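Local structure of activator of Hsp90 ATPase homologue 1/2-like C-terminal domain-containing protein (Staphylococcus saprophyticus subsp. saprophyticus, 3Q6A) at residues E14-A19 and S117-Y122; L67-W72 and P76-F81; M1-K6 and E110-M115. The protein is of unknown function but belongs to the AHA1 family, whose domain probably has the Bet v 1-like helix-grip fold. All coordinates share one frame; numbering follows the deposited sequence.

Contact 1: E14-A19 and S117-Y122; sequences ETVFEA and SCLKVY
Apolar contacts from L119 to V16 and A19 join the helices 13-21 and 102-125. The two methyl groups of L119 divide the work. CD1 of L119 meets the CB of A19 at 4.0 Å. CD2 of L119 meets CG1 of V16 at 4.1 Å. With CG of L119 anti to the backbone N (chi1 173°), the forked end of the side chain lies between V16 and A19, two residues three positions apart, and touches both. V16 and L119 cross at about a right angle, so they meet through single methyl groups and not along their lengths; A19 offers its one methyl group directly.

No hydrogen bond links the segments. The charged ends of E18 and K120 are engaged outside the contact: E18 forms a salt bridge with R37, and K120 pairs with E124 while also bonding to the carbonyl oxygen of Q8. The CA atoms of A19 and L119 stay 8.2 Å apart. Only 122 Å² is buried, which makes this a light, wholly apolar touch. L123 adds to the same cluster. The helix that follows the first strand packs here on the long C-terminal helix, both against the antiparallel sheet through V90, as in the Bet v 1-like helix-grip fold.

Contact 2: L67-W72 and P76-F81; sequences LIAFTW and PITIQF
Four backbone hydrogen bonds pair I68 with I79 and F70 with I77, each couple bonded in both directions. The shortest runs from I77 N to F70 O, 2.7 Å. F70 N returns a bond to I77 O at 2.9 Å. The N-H...O angle from I68 N to I79 O is 142°, the least straight of the four. Between these hydrogen-bonded pairs A69 and T78 form a non-hydrogen-bonded pair, and CA-H...O contacts fill in, among them A69 CA to I77 O at 3.3 Å.

On the face of I68, F70, I77 and I79, the packing centres on the F70 ring. Its CG sits between the backbone N and the carbonyl carbon (chi1 64°), which brings the ring across to the neighbouring strand, with I77 over one of its faces. There I77 CB makes a CH-pi contact, 4.1 Å from the centroid, while I79 CD1 meets the ring edge. The closest side-chain approach is F70 CZ to I77 CG2, 3.5 Å. I68 CD1 similarly reaches the edge of F81. The other face bears A69 CB against T78 CG2.

Within the antiparallel sheet this hairpin is flanked by strand 53-63 beside 67-72 and strand 87-94 beside 76-81, with helix 13-21 packing on I68, I79 and F81.

Contact 3: M1-K6 and E110-M115; sequences MDIITK and EGWVYM
T5 faces W112 and V113 with its two branches, each turned to a different residue of the helix. The hydroxyl OG1 of T5 lies 3.8 Å from CB of W112. The methyl CG2 of T5 meets CG2 of V113 at 3.9 Å. This division follows from chi1 of -51°, which sets CG2 anti to the backbone N and OG1 beside it. T5 and V113 cross at about a right angle, so their contact is one methyl group against another. Toward W112 the approach is slanted, and OG1 comes obliquely to the indole, making a van der Waals contact with CB. The hydroxyl has its polar partner in K109, one residue before the helical segment, with which it is hydrogen-bonded.

I3, two residues earlier and on the same side of the strand, brings CG2 to within 4.2 Å of CD1 of W112, again from an oblique direction. The indole thus receives I3 at its pyrrole end, near the nitrogen, and T5 at the root of the side chain. NE1 of W112 is hydrogen-bonded to OE1 of E94, a bond that would help to fix the rotation of the ring.

Strand 3-6 and helix 110-115 run almost side by side, with 18° between their directions, so the helix lies along the strand. Their axes come within 8.8 Å at closest approach. Backbone hydrogen bonds between I3 and E94 and between T5 and T92 attach this strand, outermost in the sheet of its own chain, to strand 87-94, and T92 also packs on W112. L105, Q108 and L116 extend the helix 102-125 surface over I3 and T5, while V113 meets V113 of the second subunit.

From the N terminus, strand 3-9 enters contact 3 before the chain turns into helix 13-21, the first half of contact 1. The chain then passes through the sheet, where contact 2 closes a short hairpin, 67-72 with 76-81, lying within both longer loops. Those loops close only on helix 102-125: its residues 110-115 return to strand 3-9, and its next turns, 117-122, meet helix 13-21, so contacts 1 and 3 cross along the sequence. Helix 13-21 reaches the hairpin through V16 and F17 against F81 and I68, and W112 touches I77 from the other helix. Together they tie the N-terminal strand and both helices to the sheet.

Contact 1: E14-A19 and S117-Y122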
loop_
_atom_site.group_PDB
_atom_site.type_symbol
_atom_site.label_atom_id
_atom_site.label_comp_id
_atom_site.label_asym_id
_atom_site.label_seq_id
_atom_site.Cartn_x
_atom_site.Cartn_y
_atom_site.Cartn_z
ATOM N N GLU D 14 -4.451 -20.869 4.441
ATOM C CA GLU D 14 -4.442 -21.683 3.232
ATOM C C GLU D 14 -4.908 -20.863 2.045
ATOM O O GLU D 14 -4.328 -20.931 0.961
ATOM C CB GLU D 14 -5.367 -22.906 3.367
ATOM C CG GLU D 14 -4.976 -23.926 4.427
ATOM C CD GLU D 14 -5.187 -23.419 5.838
ATOM O OE1 GLU D 14 -6.045 -22.520 6.016
ATOM O OE2 GLU D 14 -4.507 -23.930 6.762
ATOM N N THR D 15 -5.958 -20.077 2.252
ATOM C CA THR D 15 -6.517 -19.260 1.190
ATOM C C THR D 15 -5.543 -18.196 0.690
ATOM O O THR D 15 -5.494 -17.913 -0.503
ATOM C CB THR D 15 -7.805 -18.556 1.645
ATOM O OG1 THR D 15 -8.778 -19.537 2.019
ATOM C CG2 THR D 15 -8.369 -17.701 0.512
ATOM N N VAL D 16 -4.783 -17.607 1.603
ATOM C CA VAL D 16 -3.815 -16.584 1.217
ATOM C C VAL D 16 -2.667 -17.255 0.453
ATOM O O VAL D 16 -2.217 -16.752 -0.572
ATOM C CB VAL D 16 -3.246 -15.850 2.452
ATOM C CG1 VAL D 16 -2.228 -14.795 2.005
ATOM C CG2 VAL D 16 -4.387 -15.181 3.239
ATOM N N PHE D 17 -2.202 -18.396 0.957
ATOM C CA PHE D 17 -1.119 -19.141 0.317
ATOM C C PHE D 17 -1.529 -19.470 -1.112
ATOM O O PHE D 17 -0.770 -19.246 -2.056
ATOM C CB PHE D 17 -0.836 -20.436 1.093
ATOM C CG PHE D 17 0.189 -21.340 0.436
ATOM C CD1 PHE D 17 1.554 -21.138 0.638
ATOM C CD2 PHE D 17 -0.221 -22.384 -0.389
ATOM C CE1 PHE D 17 2.501 -21.973 0.022
ATOM C CE2 PHE D 17 0.712 -23.219 -1.009
ATOM C CZ PHE D 17 2.074 -23.012 -0.800
ATOM N N GLU D 18 -2.748 -19.984 -1.268
ATOM C CA GLU D 18 -3.264 -20.347 -2.576
ATOM C C GLU D 18 -3.334 -19.168 -3.536
ATOM O O GLU D 18 -3.181 -19.341 -4.745
ATOM C CB GLU D 18 -4.656 -20.970 -2.456
ATOM C CG GLU D 18 -4.677 -22.398 -1.913
ATOM C CD GLU D 18 -3.923 -23.398 -2.795
ATOM O OE1 GLU D 18 -4.226 -23.489 -4.005
ATOM O OE2 GLU D 18 -3.032 -24.090 -2.269
ATOM N N ALA D 19 -3.584 -17.973 -3.000
ATOM C CA ALA D 19 -3.676 -16.777 -3.822
ATOM C C ALA D 19 -2.396 -16.541 -4.622
ATOM O O ALA D 19 -2.457 -16.039 -5.751
ATOM C CB ALA D 19 -3.987 -15.549 -2.938
ATOM N N SER D 117 -1.403 -4.752 -0.254
ATOM C CA SER D 117 -2.682 -4.046 -0.119
ATOM C C SER D 117 -3.633 -4.574 -1.170
ATOM O O SER D 117 -4.812 -4.770 -0.904
ATOM C CB SER D 117 -2.502 -2.527 -0.312
ATOM O OG SER D 117 -1.686 -2.017 0.720
ATOM N N CYS D 118 -3.123 -4.795 -2.376
ATOM C CA CYS D 118 -3.938 -5.349 -3.451
ATOM C C CYS D 118 -4.355 -6.763 -3.033
ATOM O O CYS D 118 -5.479 -7.188 -3.282
ATOM C CB CYS D 118 -3.132 -5.428 -4.741
ATOM S SG CYS D 118 -2.737 -3.820 -5.454
ATOM N N LEU D 119 -3.429 -7.489 -2.416
ATOM C CA LEU D 119 -3.718 -8.845 -1.948
ATOM C C LEU D 119 -4.898 -8.827 -0.967
ATOM O O LEU D 119 -5.877 -9.568 -1.131
ATOM C CB LEU D 119 -2.489 -9.430 -1.262
ATOM C CG LEU D 119 -2.703 -10.783 -0.579
ATOM C CD1 LEU D 119 -3.008 -11.845 -1.642
ATOM C CD2 LEU D 119 -1.504 -11.138 0.259
ATOM N N LYS D 120 -4.800 -7.965 0.038
ATOM C CA LYS D 120 -5.819 -7.841 1.081
ATOM C C LYS D 120 -7.199 -7.535 0.505
ATOM O O LYS D 120 -8.212 -8.164 0.877
ATOM C CB LYS D 120 -5.387 -6.766 2.083
ATOM C CG LYS D 120 -6.336 -6.564 3.274
ATOM C CD LYS D 120 -5.868 -5.434 4.178
ATOM C CE LYS D 120 -6.814 -5.222 5.373
ATOM N NZ LYS D 120 -6.791 -6.373 6.361
ATOM N N VAL D 121 -7.247 -6.586 -0.424
ATOM C CA VAL D 121 -8.508 -6.221 -1.047
ATOM C C VAL D 121 -9.094 -7.366 -1.877
ATOM O O VAL D 121 -10.298 -7.624 -1.834
ATOM C CB VAL D 121 -8.336 -5.009 -1.970
ATOM C CG1 VAL D 121 -9.659 -4.687 -2.646
ATOM C CG2 VAL D 121 -7.829 -3.821 -1.161
ATOM N N TYR D 122 -8.242 -8.044 -2.640
ATOM C CA TYR D 122 -8.703 -9.147 -3.476
ATOM C C TYR D 122 -9.304 -10.294 -2.650
ATOM O O TYR D 122 -10.363 -10.825 -2.999
ATOM C CB TYR D 122 -7.545 -9.656 -4.346
ATOM C CG TYR D 122 -7.792 -10.982 -5.044
ATOM C CD1 TYR D 122 -8.801 -11.112 -5.995
ATOM C CD2 TYR D 122 -7.019 -12.107 -4.739
ATOM C CE1 TYR D 122 -9.044 -12.340 -6.631
ATOM C CE2 TYR D 122 -7.252 -13.341 -5.372
ATOM C CZ TYR D 122 -8.269 -13.444 -6.313
ATOM O OH TYR D 122 -8.535 -14.657 -6.923
#

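Contact 2: L67-W72 and P76-F81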
loop_
_atom_site.group_PDB
_atom_site.type_symbol
_atom_site.label_atom_id
_atom_site.label_comp_id
_atom_site.label_asym_id
_atom_site.label_seq_id
_atom_site.Cartn_x
_atom_site.Cartn_y
_atom_site.Cartn_z
ATOM N N LEU D 67 5.295 -20.947 3.563
ATOM C CA LEU D 67 6.460 -20.272 3.027
ATOM C C LEU D 67 6.719 -20.517 1.559
ATOM O O LEU D 67 6.504 -21.614 1.038
ATOM C CB LEU D 67 7.694 -20.651 3.849
ATOM C CG LEU D 67 9.066 -20.159 3.388
ATOM C CD1 LEU D 67 10.015 -20.158 4.569
ATOM C CD2 LEU D 67 9.597 -21.053 2.276
ATOM N N ILE D 68 7.175 -19.455 0.899
ATOM C CA ILE D 68 7.516 -19.481 -0.519
ATOM C C ILE D 68 8.829 -18.723 -0.582
ATOM O O ILE D 68 8.891 -17.579 -0.152
ATOM C CB ILE D 68 6.497 -18.711 -1.373
ATOM C CG1 ILE D 68 5.105 -19.314 -1.209
ATOM C CG2 ILE D 68 6.934 -18.726 -2.842
ATOM C CD1 ILE D 68 4.022 -18.552 -1.965
ATOM N N ALA D 69 9.883 -19.352 -1.095
ATOM C CA ALA D 69 11.164 -18.669 -1.160
ATOM C C ALA D 69 11.724 -18.703 -2.568
ATOM O O ALA D 69 11.503 -19.657 -3.322
ATOM C CB ALA D 69 12.145 -19.295 -0.187
ATOM N N PHE D 70 12.439 -17.640 -2.917
ATOM C CA PHE D 70 13.041 -17.516 -4.233
ATOM C C PHE D 70 13.932 -16.283 -4.251
ATOM O O PHE D 70 14.101 -15.617 -3.233
ATOM C CB PHE D 70 11.950 -17.426 -5.305
ATOM C CG PHE D 70 11.081 -16.196 -5.199
ATOM C CD1 PHE D 70 11.407 -15.028 -5.890
ATOM C CD2 PHE D 70 9.942 -16.206 -4.398
ATOM C CE1 PHE D 70 10.604 -13.886 -5.782
ATOM C CE2 PHE D 70 9.138 -15.077 -4.279
ATOM C CZ PHE D 70 9.471 -13.913 -4.976
ATOM N N THR D 71 14.520 -15.990 -5.408
ATOM C CA THR D 71 15.403 -14.839 -5.531
ATOM C C THR D 71 15.075 -14.015 -6.774
ATOM O O THR D 71 14.528 -14.517 -7.761
ATOM C CB THR D 71 16.906 -15.275 -5.632
ATOM O OG1 THR D 71 17.231 -16.165 -4.555
ATOM C CG2 THR D 71 17.835 -14.061 -5.526
ATOM N N TRP D 72 15.389 -12.731 -6.702
ATOM C CA TRP D 72 15.198 -11.851 -7.840
ATOM C C TRP D 72 16.232 -10.738 -7.758
ATOM O O TRP D 72 16.430 -10.134 -6.693
ATOM C CB TRP D 72 13.795 -11.254 -7.876
ATOM C CG TRP D 72 13.630 -10.442 -9.101
ATOM C CD1 TRP D 72 13.695 -9.074 -9.202
ATOM C CD2 TRP D 72 13.526 -10.940 -10.437
ATOM N NE1 TRP D 72 13.646 -8.701 -10.522
ATOM C CE2 TRP D 72 13.541 -9.825 -11.302
ATOM C CE3 TRP D 72 13.428 -12.226 -10.989
ATOM C CZ2 TRP D 72 13.459 -9.958 -12.687
ATOM C CZ3 TRP D 72 13.349 -12.357 -12.364
ATOM C CH2 TRP D 72 13.365 -11.227 -13.201
ATOM N N PRO D 76 17.515 -12.297 -2.063
ATOM C CA PRO D 76 16.713 -13.417 -1.551
ATOM C C PRO D 76 15.338 -12.886 -1.135
ATOM O O PRO D 76 15.237 -11.802 -0.559
ATOM C CB PRO D 76 17.518 -13.895 -0.339
ATOM C CG PRO D 76 18.933 -13.570 -0.729
ATOM C CD PRO D 76 18.800 -12.197 -1.349
ATOM N N ILE D 77 14.291 -13.645 -1.424
ATOM C CA ILE D 77 12.934 -13.234 -1.073
ATOM C C ILE D 77 12.163 -14.401 -0.447
ATOM O O ILE D 77 12.285 -15.548 -0.885
ATOM C CB ILE D 77 12.166 -12.756 -2.309
ATOM C CG1 ILE D 77 12.749 -11.421 -2.801
ATOM C CG2 ILE D 77 10.682 -12.619 -1.989
ATOM C CD1 ILE D 77 12.136 -10.954 -4.112
ATOM N N THR D 78 11.384 -14.091 0.584
ATOM C CA THR D 78 10.558 -15.090 1.251
ATOM C C THR D 78 9.214 -14.446 1.544
ATOM O O THR D 78 9.150 -13.266 1.913
ATOM C CB THR D 78 11.153 -15.551 2.598
ATOM O OG1 THR D 78 11.316 -14.418 3.454
ATOM C CG2 THR D 78 12.491 -16.234 2.398
ATOM N N ILE D 79 8.151 -15.215 1.327
ATOM C CA ILE D 79 6.796 -14.774 1.600
ATOM C C ILE D 79 6.295 -15.787 2.613
ATOM O O ILE D 79 6.151 -16.963 2.291
ATOM C CB ILE D 79 5.943 -14.806 0.348
ATOM C CG1 ILE D 79 6.582 -13.903 -0.729
ATOM C CG2 ILE D 79 4.543 -14.301 0.674
ATOM C CD1 ILE D 79 5.840 -13.883 -2.048
ATOM N N GLN D 80 6.075 -15.334 3.845
ATOM C CA GLN D 80 5.642 -16.228 4.926
ATOM C C GLN D 80 4.196 -15.978 5.292
ATOM O O GLN D 80 3.699 -14.869 5.126
ATOM C CB GLN D 80 6.505 -16.010 6.160
ATOM C CG GLN D 80 7.995 -16.110 5.905
ATOM C CD GLN D 80 8.803 -15.865 7.156
ATOM O OE1 GLN D 80 8.753 -16.653 8.101
ATOM N NE2 GLN D 80 9.546 -14.771 7.178
ATOM N N PHE D 81 3.527 -17.017 5.788
ATOM C CA PHE D 81 2.132 -16.921 6.188
ATOM C C PHE D 81 1.968 -17.476 7.604
ATOM O O PHE D 81 2.247 -18.650 7.844
ATOM C CB PHE D 81 1.249 -17.706 5.214
ATOM C CG PHE D 81 1.527 -17.421 3.761
ATOM C CD1 PHE D 81 2.694 -17.885 3.157
ATOM C CD2 PHE D 81 0.633 -16.674 2.995
ATOM C CE1 PHE D 81 2.969 -17.607 1.814
ATOM C CE2 PHE D 81 0.894 -16.389 1.654
ATOM C CZ PHE D 81 2.068 -16.858 1.060
#

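Contact 3: M1-K6 and E110-M115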
loop_
_atom_site.group_PDB
_atom_site.type_symbol
_atom_site.label_atom_id
_atom_site.label_comp_id
_atom_site.label_asym_id
_atom_site.label_seq_id
_atom_site.Cartn_x
_atom_site.Cartn_y
_atom_site.Cartn_z
HETATM N N MSE D 1 20.626 -4.365 5.051
HETATM C CA MSE D 1 19.194 -3.959 5.073
HETATM C C MSE D 1 18.293 -5.006 4.448
HETATM O O MSE D 1 18.538 -5.475 3.338
HETATM C CB MSE D 1 19.001 -2.639 4.320
HETATM C CG MSE D 1 18.767 -1.425 5.206
HETATM SE SE MSE D 1 16.994 -1.346 5.977
HETATM C CE MSE D 1 17.343 -2.277 7.636
ATOM N N ASP D 2 17.252 -5.374 5.181
ATOM C CA ASP D 2 16.273 -6.330 4.702
ATOM C C ASP D 2 14.944 -5.602 4.764
ATOM O O ASP D 2 14.585 -5.044 5.797
ATOM C CB ASP D 2 16.243 -7.568 5.599
ATOM C CG ASP D 2 17.428 -8.485 5.363
ATOM O OD1 ASP D 2 18.536 -7.969 5.107
ATOM O OD2 ASP D 2 17.254 -9.720 5.442
ATOM N N ILE D 3 14.228 -5.572 3.648
ATOM C CA ILE D 3 12.938 -4.906 3.609
ATOM C C ILE D 3 11.886 -5.925 4.022
ATOM O O ILE D 3 11.569 -6.847 3.276
ATOM C CB ILE D 3 12.625 -4.375 2.197
ATOM C CG1 ILE D 3 13.789 -3.509 1.709
ATOM C CG2 ILE D 3 11.336 -3.571 2.215
ATOM C CD1 ILE D 3 13.617 -2.979 0.298
ATOM N N ILE D 4 11.353 -5.746 5.224
ATOM C CA ILE D 4 10.344 -6.645 5.764
ATOM C C ILE D 4 9.004 -5.918 5.877
ATOM O O ILE D 4 8.914 -4.846 6.490
ATOM C CB ILE D 4 10.772 -7.166 7.162
ATOM C CG1 ILE D 4 12.128 -7.868 7.058
ATOM C CG2 ILE D 4 9.733 -8.143 7.703
ATOM C CD1 ILE D 4 12.746 -8.222 8.395
ATOM N N THR D 5 7.972 -6.487 5.265
ATOM C CA THR D 5 6.646 -5.891 5.313
ATOM C C THR D 5 5.622 -6.911 5.803
ATOM O O THR D 5 5.654 -8.069 5.407
ATOM C CB THR D 5 6.227 -5.377 3.916
ATOM O OG1 THR D 5 7.274 -4.554 3.389
ATOM C CG2 THR D 5 4.965 -4.554 4.013
ATOM N N LYS D 6 4.717 -6.479 6.672
ATOM C CA LYS D 6 3.697 -7.379 7.199
ATOM C C LYS D 6 2.317 -6.830 6.904
ATOM O O LYS D 6 2.090 -5.625 7.025
ATOM C CB LYS D 6 3.873 -7.553 8.711
ATOM C CG LYS D 6 5.137 -8.300 9.108
ATOM C CD LYS D 6 5.238 -8.494 10.616
ATOM C CE LYS D 6 6.449 -9.348 10.962
ATOM N NZ LYS D 6 6.585 -9.590 12.426
ATOM N N GLU D 110 7.624 0.463 -1.258
ATOM C CA GLU D 110 6.371 0.850 -1.888
ATOM C C GLU D 110 5.783 -0.339 -2.647
ATOM O O GLU D 110 4.605 -0.639 -2.526
ATOM C CB GLU D 110 6.624 2.001 -2.859
ATOM C CG GLU D 110 5.412 2.432 -3.645
ATOM C CD GLU D 110 5.739 3.605 -4.513
ATOM O OE1 GLU D 110 6.572 3.432 -5.427
ATOM O OE2 GLU D 110 5.188 4.688 -4.275
ATOM N N GLY D 111 6.609 -1.020 -3.433
ATOM C CA GLY D 111 6.099 -2.148 -4.198
ATOM C C GLY D 111 5.500 -3.247 -3.330
ATOM O O GLY D 111 4.430 -3.786 -3.639
ATOM N N TRP D 112 6.193 -3.578 -2.251
ATOM C CA TRP D 112 5.741 -4.629 -1.341
ATOM C C TRP D 112 4.472 -4.224 -0.630
ATOM O O TRP D 112 3.540 -5.019 -0.536
ATOM C CB TRP D 112 6.824 -4.953 -0.313
ATOM C CG TRP D 112 7.977 -5.719 -0.894
ATOM C CD1 TRP D 112 9.265 -5.278 -1.055
ATOM C CD2 TRP D 112 7.933 -7.046 -1.438
ATOM N NE1 TRP D 112 10.024 -6.250 -1.675
ATOM C CE2 TRP D 112 9.230 -7.344 -1.920
ATOM C CE3 TRP D 112 6.920 -8.014 -1.568
ATOM C CZ2 TRP D 112 9.540 -8.568 -2.521
ATOM C CZ3 TRP D 112 7.231 -9.230 -2.168
ATOM C CH2 TRP D 112 8.531 -9.495 -2.636
ATOM N N VAL D 113 4.416 -2.979 -0.157
ATOM C CA VAL D 113 3.214 -2.522 0.540
ATOM C C VAL D 113 2.025 -2.497 -0.399
ATOM O O VAL D 113 0.945 -2.927 -0.040
ATOM C CB VAL D 113 3.394 -1.116 1.131
ATOM C CG1 VAL D 113 2.098 -0.673 1.816
ATOM C CG2 VAL D 113 4.555 -1.129 2.137
ATOM N N TYR D 114 2.225 -1.975 -1.603
ATOM C CA TYR D 114 1.131 -1.932 -2.565
ATOM C C TYR D 114 0.636 -3.350 -2.921
ATOM O O TYR D 114 -0.559 -3.619 -2.901
ATOM C CB TYR D 114 1.577 -1.209 -3.839
ATOM C CG TYR D 114 0.454 -1.018 -4.818
ATOM C CD1 TYR D 114 -0.692 -0.309 -4.462
ATOM C CD2 TYR D 114 0.515 -1.573 -6.097
ATOM C CE1 TYR D 114 -1.762 -0.160 -5.361
ATOM C CE2 TYR D 114 -0.551 -1.426 -7.003
ATOM C CZ TYR D 114 -1.679 -0.721 -6.627
ATOM O OH TYR D 114 -2.718 -0.559 -7.525
HETATM N N MSE D 115 1.552 -4.255 -3.266
HETATM C CA MSE D 115 1.121 -5.611 -3.621
HETATM C C MSE D 115 0.303 -6.262 -2.498
HETATM O O MSE D 115 -0.723 -6.893 -2.760
HETATM C CB MSE D 115 2.330 -6.504 -3.962
HETATM C CG MSE D 115 1.978 -7.975 -4.376
HETATM SE SE MSE D 115 1.716 -9.168 -2.999
HETATM C CE MSE D 115 3.368 -9.421 -2.520
#